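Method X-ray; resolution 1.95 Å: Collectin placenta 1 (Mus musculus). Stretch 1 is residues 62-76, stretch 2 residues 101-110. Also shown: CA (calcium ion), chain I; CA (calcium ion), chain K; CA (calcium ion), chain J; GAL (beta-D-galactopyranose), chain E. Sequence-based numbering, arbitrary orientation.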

ATOM      1  N   HIS A  62       5.382  -3.948  -1.758  1.00 11.52           N
ATOM      2  CA  HIS A  62       4.933  -2.585  -2.033  1.00 10.87           C
ATOM      3  C   HIS A  62       3.958  -2.042  -1.005  1.00  8.13           C
ATOM      4  O   HIS A  62       2.880  -2.595  -0.816  1.00  6.85           O
ATOM      5  CB  HIS A  62       4.255  -2.502  -3.403  1.00  8.44           C
ATOM      6  CG  HIS A  62       5.196  -2.598  -4.559  1.00 10.84           C
ATOM      7  ND1 HIS A  62       5.689  -3.800  -5.020  1.00  9.19           N
ATOM      8  CD2 HIS A  62       5.745  -1.639  -5.343  1.00  8.71           C
ATOM      9  CE1 HIS A  62       6.502  -3.576  -6.037  1.00 11.38           C
ATOM     10  NE2 HIS A  62       6.554  -2.274  -6.252  1.00  8.62           N
ATOM     11  N   TRP A  63       4.337  -0.947  -0.357  1.00  7.52           N
ATOM     12  CA  TRP A  63       3.470  -0.309   0.634  1.00  8.28           C
ATOM     13  C   TRP A  63       2.172   0.167  -0.039  1.00  9.68           C
ATOM     14  O   TRP A  63       2.204   0.644  -1.178  1.00  6.45           O
ATOM     15  CB  TRP A  63       4.149   0.936   1.207  1.00  6.77           C
ATOM     16  CG  TRP A  63       5.288   0.720   2.149  1.00 11.30           C
ATOM     17  CD1 TRP A  63       6.514   1.325   2.092  1.00 13.47           C
ATOM     18  CD2 TRP A  63       5.273  -0.040   3.372  1.00 11.54           C
ATOM     19  NE1 TRP A  63       7.257   0.998   3.206  1.00 15.47           N
ATOM     20  CE2 TRP A  63       6.522   0.165   4.006  1.00 14.12           C
ATOM     21  CE3 TRP A  63       4.325  -0.863   3.993  1.00 13.92           C
ATOM     22  CZ2 TRP A  63       6.849  -0.429   5.237  1.00 14.57           C
ATOM     23  CZ3 TRP A  63       4.647  -1.452   5.219  1.00 14.66           C
ATOM     24  CH2 TRP A  63       5.901  -1.231   5.825  1.00  9.73           C
ATOM     25  N   ILE A  64       1.041   0.032   0.653  1.00 10.91           N
ATOM     26  CA  ILE A  64      -0.233   0.553   0.153  1.00 11.26           C
ATOM     27  C   ILE A  64      -0.736   1.463   1.289  1.00 12.39           C
ATOM     28  O   ILE A  64      -0.264   1.351   2.414  1.00 12.51           O
ATOM     29  CB  ILE A  64      -1.276  -0.555  -0.183  1.00 13.09           C
ATOM     30  CG1 ILE A  64      -1.626  -1.373   1.057  1.00 11.92           C
ATOM     31  CG2 ILE A  64      -0.736  -1.455  -1.310  1.00 12.87           C
ATOM     32  CD1 ILE A  64      -2.781  -2.340   0.824  1.00 14.29           C
ATOM     33  N   GLY A  65      -1.672   2.362   1.001  1.00 13.08           N
ATOM     34  CA  GLY A  65      -2.133   3.302   2.021  1.00 15.86           C
ATOM     35  C   GLY A  65      -3.093   2.788   3.079  1.00 17.10           C
ATOM     36  O   GLY A  65      -4.147   3.395   3.302  1.00 16.55           O
ATOM     37  N   LEU A  66      -2.708   1.706   3.754  1.00 13.09           N
ATOM     38  CA  LEU A  66      -3.541   1.071   4.772  1.00 13.35           C
ATOM     39  C   LEU A  66      -2.780   0.818   6.071  1.00 14.81           C
ATOM     40  O   LEU A  66      -1.693   0.237   6.046  1.00 12.77           O
ATOM     41  CB  LEU A  66      -4.038  -0.273   4.240  1.00 12.09           C
ATOM     42  CG  LEU A  66      -5.113  -0.970   5.058  1.00 14.43           C
ATOM     43  CD1 LEU A  66      -6.406  -0.196   4.858  1.00 14.24           C
ATOM     44  CD2 LEU A  66      -5.296  -2.417   4.612  1.00 13.98           C
ATOM     45  N   THR A  67      -3.354   1.222   7.205  1.00 15.15           N
ATOM     46  CA  THR A  67      -2.702   1.009   8.500  1.00 15.47           C
ATOM     47  C   THR A  67      -3.728   0.801   9.610  1.00 16.43           C
ATOM     48  O   THR A  67      -4.926   1.070   9.431  1.00 14.51           O
ATOM     49  CB  THR A  67      -1.834   2.218   8.940  1.00 19.95           C
ATOM     50  OG1 THR A  67      -2.687   3.294   9.341  1.00 20.47           O
ATOM     51  CG2 THR A  67      -0.937   2.695   7.815  1.00 22.44           C
ATOM     52  N   ASP A  68      -3.251   0.326  10.758  1.00 17.03           N
ATOM     53  CA  ASP A  68      -4.113   0.122  11.918  1.00 20.18           C
ATOM     54  C   ASP A  68      -3.374   0.668  13.142  1.00 23.07           C
ATOM     55  O   ASP A  68      -3.444   0.109  14.241  1.00 23.65           O
ATOM     56  CB  ASP A  68      -4.474  -1.371  12.080  1.00 20.39           C
ATOM     57  CG  ASP A  68      -3.321  -2.215  12.594  1.00 19.68           C
ATOM     58  OD1 ASP A  68      -2.158  -1.838  12.382  1.00 21.27           O
ATOM     59  OD2 ASP A  68      -3.578  -3.277  13.198  1.00 21.30           O
ATOM     60  N   SER A  69      -2.658   1.771  12.926  1.00 24.94           N
ATOM     61  CA  SER A  69      -1.892   2.437  13.976  1.00 28.94           C
ATOM     62  C   SER A  69      -2.805   3.165  14.952  1.00 29.06           C
ATOM     63  O   SER A  69      -2.520   3.225  16.144  1.00 29.74           O
ATOM     64  CB  SER A  69      -0.919   3.456  13.376  1.00 29.48           C
ATOM     65  OG  SER A  69       0.056   2.825  12.567  1.00 34.27           O
ATOM     66  N   GLU A  70      -3.891   3.729  14.431  1.00 30.60           N
ATOM     67  CA  GLU A  70      -4.846   4.469  15.250  1.00 30.11           C
ATOM     68  C   GLU A  70      -5.436   3.552  16.316  1.00 28.97           C
ATOM     69  O   GLU A  70      -5.519   3.916  17.489  1.00 29.07           O
ATOM     70  CB  GLU A  70      -5.972   5.026  14.372  1.00 32.94           C
ATOM     71  CG  GLU A  70      -6.373   6.459  14.696  1.00 36.06           C
ATOM     72  CD  GLU A  70      -7.664   6.887  14.005  1.00 39.90           C
ATOM     73  OE1 GLU A  70      -7.758   6.772  12.761  1.00 38.78           O
ATOM     74  OE2 GLU A  70      -8.589   7.347  14.714  1.00 42.17           O
ATOM     75  N   GLN A  71      -5.849   2.363  15.893  1.00 26.68           N
ATOM     76  CA  GLN A  71      -6.428   1.375  16.794  1.00 27.39           C
ATOM     77  C   GLN A  71      -6.145  -0.014  16.231  1.00 26.31           C
ATOM     78  O   GLN A  71      -6.666  -0.388  15.182  1.00 25.64           O
ATOM     79  CB  GLN A  71      -7.938   1.589  16.920  1.00 27.86           C
ATOM     80  CG  GLN A  71      -8.587   0.817  18.059  1.00 31.17           C
ATOM     81  CD  GLN A  71     -10.060   1.154  18.231  1.00 33.28           C
ATOM     82  OE1 GLN A  71     -10.431   2.321  18.394  1.00 34.45           O
ATOM     83  NE2 GLN A  71     -10.908   0.130  18.201  1.00 34.14           N
ATOM     84  N   GLU A  72      -5.303  -0.766  16.931  1.00 26.19           N
ATOM     85  CA  GLU A  72      -4.933  -2.111  16.504  1.00 25.77           C
ATOM     86  C   GLU A  72      -6.132  -2.904  15.976  1.00 26.86           C
ATOM     87  O   GLU A  72      -7.201  -2.923  16.591  1.00 26.73           O
ATOM     88  CB  GLU A  72      -4.272  -2.853  17.671  1.00 24.98           C
ATOM     89  CG  GLU A  72      -3.716  -4.229  17.339  1.00 24.68           C
ATOM     90  CD  GLU A  72      -2.694  -4.198  16.211  1.00 24.42           C
ATOM     91  OE1 GLU A  72      -1.894  -3.245  16.157  1.00 22.01           O
ATOM     92  OE2 GLU A  72      -2.686  -5.139  15.388  1.00 28.70           O
ATOM     93  N   SER A  73      -5.936  -3.542  14.823  1.00 26.83           N
ATOM     94  CA  SER A  73      -6.948  -4.361  14.154  1.00 26.73           C
ATOM     95  C   SER A  73      -8.035  -3.598  13.415  1.00 27.71           C
ATOM     96  O   SER A  73      -8.875  -4.199  12.747  1.00 27.11           O
ATOM     97  CB  SER A  73      -7.591  -5.339  15.137  1.00 28.11           C
ATOM     98  OG  SER A  73      -6.680  -6.372  15.468  1.00 30.63           O
ATOM     99  N   GLU A  74      -8.019  -2.276  13.536  1.00 27.48           N
ATOM    100  CA  GLU A  74      -8.996  -1.432  12.855  1.00 27.62           C
ATOM    101  C   GLU A  74      -8.268  -0.815  11.667  1.00 25.33           C
ATOM    102  O   GLU A  74      -7.696   0.267  11.772  1.00 24.07           O
ATOM    103  CB  GLU A  74      -9.493  -0.341  13.808  1.00 31.96           C
ATOM    104  CG  GLU A  74     -10.564   0.583  13.246  1.00 36.94           C
ATOM    105  CD  GLU A  74     -11.112   1.527  14.306  1.00 40.72           C
ATOM    106  OE1 GLU A  74     -11.895   2.437  13.959  1.00 42.62           O
ATOM    107  OE2 GLU A  74     -10.761   1.356  15.493  1.00 42.38           O
ATOM    108  N   TRP A  75      -8.284  -1.525  10.541  1.00 21.45           N
ATOM    109  CA  TRP A  75      -7.598  -1.080   9.335  1.00 20.28           C
ATOM    110  C   TRP A  75      -8.369  -0.058   8.512  1.00 18.71           C
ATOM    111  O   TRP A  75      -9.534  -0.257   8.203  1.00 19.98           O
ATOM    112  CB  TRP A  75      -7.242  -2.300   8.465  1.00 17.58           C
ATOM    113  CG  TRP A  75      -6.203  -3.175   9.091  1.00 13.51           C
ATOM    114  CD1 TRP A  75      -6.412  -4.200   9.972  1.00 15.71           C
ATOM    115  CD2 TRP A  75      -4.783  -3.078   8.917  1.00 14.76           C
ATOM    116  NE1 TRP A  75      -5.208  -4.746  10.354  1.00 13.76           N
ATOM    117  CE2 TRP A  75      -4.193  -4.078   9.722  1.00 12.20           C
ATOM    118  CE3 TRP A  75      -3.950  -2.243   8.157  1.00  9.77           C
ATOM    119  CZ2 TRP A  75      -2.809  -4.266   9.790  1.00 13.73           C
ATOM    120  CZ3 TRP A  75      -2.578  -2.429   8.226  1.00 14.21           C
ATOM    121  CH2 TRP A  75      -2.019  -3.437   9.038  1.00 12.66           C
ATOM    122  N   LYS A  76      -7.704   1.039   8.158  1.00 18.83           N
ATOM    123  CA  LYS A  76      -8.330   2.097   7.376  1.00 17.47           C
ATOM    124  C   LYS A  76      -7.326   2.657   6.390  1.00 15.34           C
ATOM    125  O   LYS A  76      -6.124   2.578   6.610  1.00 15.31           O
ATOM    126  CB  LYS A  76      -8.776   3.260   8.275  1.00 21.63           C
ATOM    127  CG  LYS A  76      -9.637   2.890   9.466  1.00 25.89           C
ATOM    128  CD  LYS A  76      -9.840   4.119  10.343  1.00 30.13           C
ATOM    129  CE  LYS A  76     -10.733   3.821  11.533  1.00 33.38           C
ATOM    130  NZ  LYS A  76     -10.966   5.050  12.350  1.00 38.01           N
ATOM    131  N   GLY A 101       6.658  -4.653  21.169  1.00 28.12           N
ATOM    132  CA  GLY A 101       6.499  -3.354  20.542  1.00 26.13           C
ATOM    133  C   GLY A 101       5.094  -3.143  20.001  1.00 25.08           C
ATOM    134  O   GLY A 101       4.164  -3.822  20.427  1.00 25.32           O
ATOM    135  N   PRO A 102       4.909  -2.210  19.058  1.00 24.93           N
ATOM    136  CA  PRO A 102       3.596  -1.918  18.469  1.00 23.67           C
ATOM    137  C   PRO A 102       3.115  -2.947  17.450  1.00 23.82           C
ATOM    138  O   PRO A 102       1.989  -2.855  16.950  1.00 20.88           O
ATOM    139  CB  PRO A 102       3.805  -0.544  17.846  1.00 23.42           C
ATOM    140  CG  PRO A 102       5.225  -0.616  17.389  1.00 25.38           C
ATOM    141  CD  PRO A 102       5.929  -1.265  18.559  1.00 24.38           C
ATOM    142  N   GLY A 103       3.974  -3.916  17.141  1.00 22.93           N
ATOM    143  CA  GLY A 103       3.613  -4.950  16.188  1.00 22.45           C
ATOM    144  C   GLY A 103       3.762  -4.515  14.744  1.00 21.74           C
ATOM    145  O   GLY A 103       4.742  -3.865  14.380  1.00 22.23           O
ATOM    146  N   GLU A 104       2.786  -4.884  13.920  1.00 20.58           N
ATOM    147  CA  GLU A 104       2.785  -4.543  12.499  1.00 19.34           C
ATOM    148  C   GLU A 104       1.518  -3.748  12.225  1.00 17.82           C
ATOM    149  O   GLU A 104       0.413  -4.274  12.320  1.00 16.40           O
ATOM    150  CB  GLU A 104       2.819  -5.823  11.653  1.00 20.08           C
ATOM    151  CG  GLU A 104       4.032  -6.708  11.963  1.00 20.62           C
ATOM    152  CD  GLU A 104       4.163  -7.898  11.023  1.00 21.58           C
ATOM    153  OE1 GLU A 104       3.271  -8.768  11.026  1.00 22.39           O
ATOM    154  OE2 GLU A 104       5.166  -7.962  10.280  1.00 23.62           O
ATOM    155  N   ASP A 105       1.683  -2.482  11.873  1.00 15.39           N
ATOM    156  CA  ASP A 105       0.534  -1.622  11.642  1.00 15.02           C
ATOM    157  C   ASP A 105       0.487  -0.966  10.265  1.00 15.10           C
ATOM    158  O   ASP A 105      -0.288  -0.031  10.045  1.00 14.97           O
ATOM    159  CB  ASP A 105       0.498  -0.532  12.718  1.00 12.50           C
ATOM    160  CG  ASP A 105       0.490  -1.100  14.132  1.00 12.38           C
ATOM    161  OD1 ASP A 105       0.333  -2.335  14.290  1.00 10.24           O
ATOM    162  OD2 ASP A 105       0.636  -0.300  15.086  1.00 16.59           O
ATOM    163  N   CYS A 106       1.309  -1.461   9.347  1.00 15.24           N
ATOM    164  CA  CYS A 106       1.381  -0.914   7.997  1.00 15.48           C
ATOM    165  C   CYS A 106       1.198  -2.047   6.987  1.00 13.76           C
ATOM    166  O   CYS A 106       1.780  -3.111   7.144  1.00 13.05           O
ATOM    167  CB  CYS A 106       2.731  -0.202   7.821  1.00 21.14           C
ATOM    168  SG  CYS A 106       2.779   1.404   8.701  1.00 28.93           S
ATOM    169  N   ALA A 107       0.381  -1.822   5.959  1.00 10.49           N
ATOM    170  CA  ALA A 107       0.110  -2.861   4.973  1.00 10.91           C
ATOM    171  C   ALA A 107       0.900  -2.727   3.683  1.00  9.83           C
ATOM    172  O   ALA A 107       1.231  -1.618   3.257  1.00  9.15           O
ATOM    173  CB  ALA A 107      -1.383  -2.899   4.653  1.00  9.87           C
ATOM    174  N   GLY A 108       1.162  -3.877   3.060  1.00 10.46           N
ATOM    175  CA  GLY A 108       1.894  -3.925   1.809  1.00  9.84           C
ATOM    176  C   GLY A 108       1.590  -5.177   1.006  1.00 11.50           C
ATOM    177  O   GLY A 108       1.089  -6.174   1.540  1.00 10.06           O
ATOM    178  N   LEU A 109       1.892  -5.117  -0.290  1.00 10.76           N
ATOM    179  CA  LEU A 109       1.656  -6.226  -1.206  1.00 10.15           C
ATOM    180  C   LEU A 109       2.856  -7.177  -1.261  1.00 10.54           C
ATOM    181  O   LEU A 109       3.997  -6.743  -1.448  1.00 10.41           O
ATOM    182  CB  LEU A 109       1.380  -5.678  -2.620  1.00 10.01           C
ATOM    183  CG  LEU A 109       0.286  -4.605  -2.742  1.00  9.47           C
ATOM    184  CD1 LEU A 109       0.145  -4.128  -4.172  1.00 11.08           C
ATOM    185  CD2 LEU A 109      -1.019  -5.176  -2.266  1.00  8.85           C
ATOM    186  N   ILE A 110       2.599  -8.471  -1.089  1.00 11.74           N
ATOM    187  CA  ILE A 110       3.667  -9.462  -1.155  1.00 11.16           C
ATOM    188  C   ILE A 110       3.430 -10.397  -2.349  1.00 11.40           C
ATOM    189  O   ILE A 110       2.874  -9.972  -3.362  1.00 10.65           O
ATOM    190  CB  ILE A 110       3.773 -10.273   0.158  1.00 12.81           C
ATOM    191  CG1 ILE A 110       2.401 -10.810   0.556  1.00 12.21           C
ATOM    192  CG2 ILE A 110       4.360  -9.390   1.261  1.00 12.85           C
ATOM    193  CD1 ILE A 110       2.435 -11.699   1.781  1.00 13.95           C
TER
HETATM  194 CA    CA I 801      -1.348  -3.984  13.769  1.00 16.82          CA
HETATM  195 CA    CA K 803      -0.130  -1.831  16.653  1.00 18.81          CA
HETATM  196 CA    CA J 802       2.383  -9.780   9.016  1.00 18.12          CA
HETATM  197  C1  GAL E   3       6.857 -12.524   7.526  1.00 26.75           C
HETATM  198  C2  GAL E   3       6.002 -11.273   7.351  1.00 24.64           C
HETATM  199  C3  GAL E   3       5.591 -10.709   8.714  1.00 24.05           C
HETATM  200  C4  GAL E   3       4.953 -11.797   9.584  1.00 23.48           C
HETATM  201  C5  GAL E   3       5.854 -13.041   9.640  1.00 23.43           C
HETATM  202  C6  GAL E   3       5.202 -14.194  10.379  1.00 24.09           C
HETATM  203  O2  GAL E   3       6.741 -10.293   6.640  1.00 25.60           O
HETATM  204  O3  GAL E   3       4.660  -9.660   8.520  1.00 21.26           O
HETATM  205  O4  GAL E   3       3.685 -12.144   9.056  1.00 18.62           O
HETATM  206  O5  GAL E   3       6.150 -13.504   8.303  1.00 25.84           O
HETATM  207  O6  GAL E   3       6.152 -15.200  10.701  1.00 23.64           O
HETATM  208  O   HOH W   1       4.806  -6.636  -4.260  1.00 13.65           O
HETATM  209  O   HOH W   2      -1.865  -0.614  16.662  1.00 16.86           O
HETATM  210  O   HOH W   3       1.664   2.004  14.706  1.00 27.18           O
HETATM  211  O   HOH W   4      -1.520  -6.402  12.723  1.00 18.06           O
HETATM  212  O   HOH W   5      -0.359  -3.223  18.732  1.00 16.04           O

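What holds the two backbones in register? They run antiparallel: H62 N donates to L109 O (3.1 Å) and L109 N to H62 O (2.8 Å), while I64 N reaches A107 O at 3.1 Å. Beyond the corner at G65, A107 N donates to L66 O (2.9 Å) and D68 N to D105 O (3.1 Å). A bulge between W63 and T67 shifts the register by two, so A107 bonds to residues before and after the corner.

How do the side chains pack around A107? Its CB points toward the other stretch and meets I64 CG1 at 3.9 Å, L66 CB at 3.8 Å and W75 CZ3 at 3.8 Å. I64, with chi1 p, also places CG2 3.6 Å from L109 CG. W75, at chi1 m, starts sideways, but its ring end comes nearer, and A107 N lies at the ring edge.

Where does the W63 ring rest? With chi1 m, its six-membered ring brings CZ3 to 3.5 Å from C106 CB, with A107 O at the ring edge, 3.3 Å from W63 CE3. G108 has no side chain; a CB there would sit a tight 3.2 Å from H62 O.

What brings so many acidic side chains together? Calcium does. D68 (chi1 p) and E72 (chi1 t, chi2 p) each turn both carboxylate oxygens onto the chain I ion, with D68 OD2 and E72 OE2 both 2.4 Å from that calcium. D105, at chi1 m, joins two sites: D105 OD1 lies 2.4 Å from the chain I calcium and 2.5 Å from the chain K calcium. E72 OE1 likewise binds both ions, so its 3.0 Å approach to D105 OD1 is metal-mediated. E104 gives its backbone O to the chain I ion, while its side chain leads away to the chain J calcium that holds galactose.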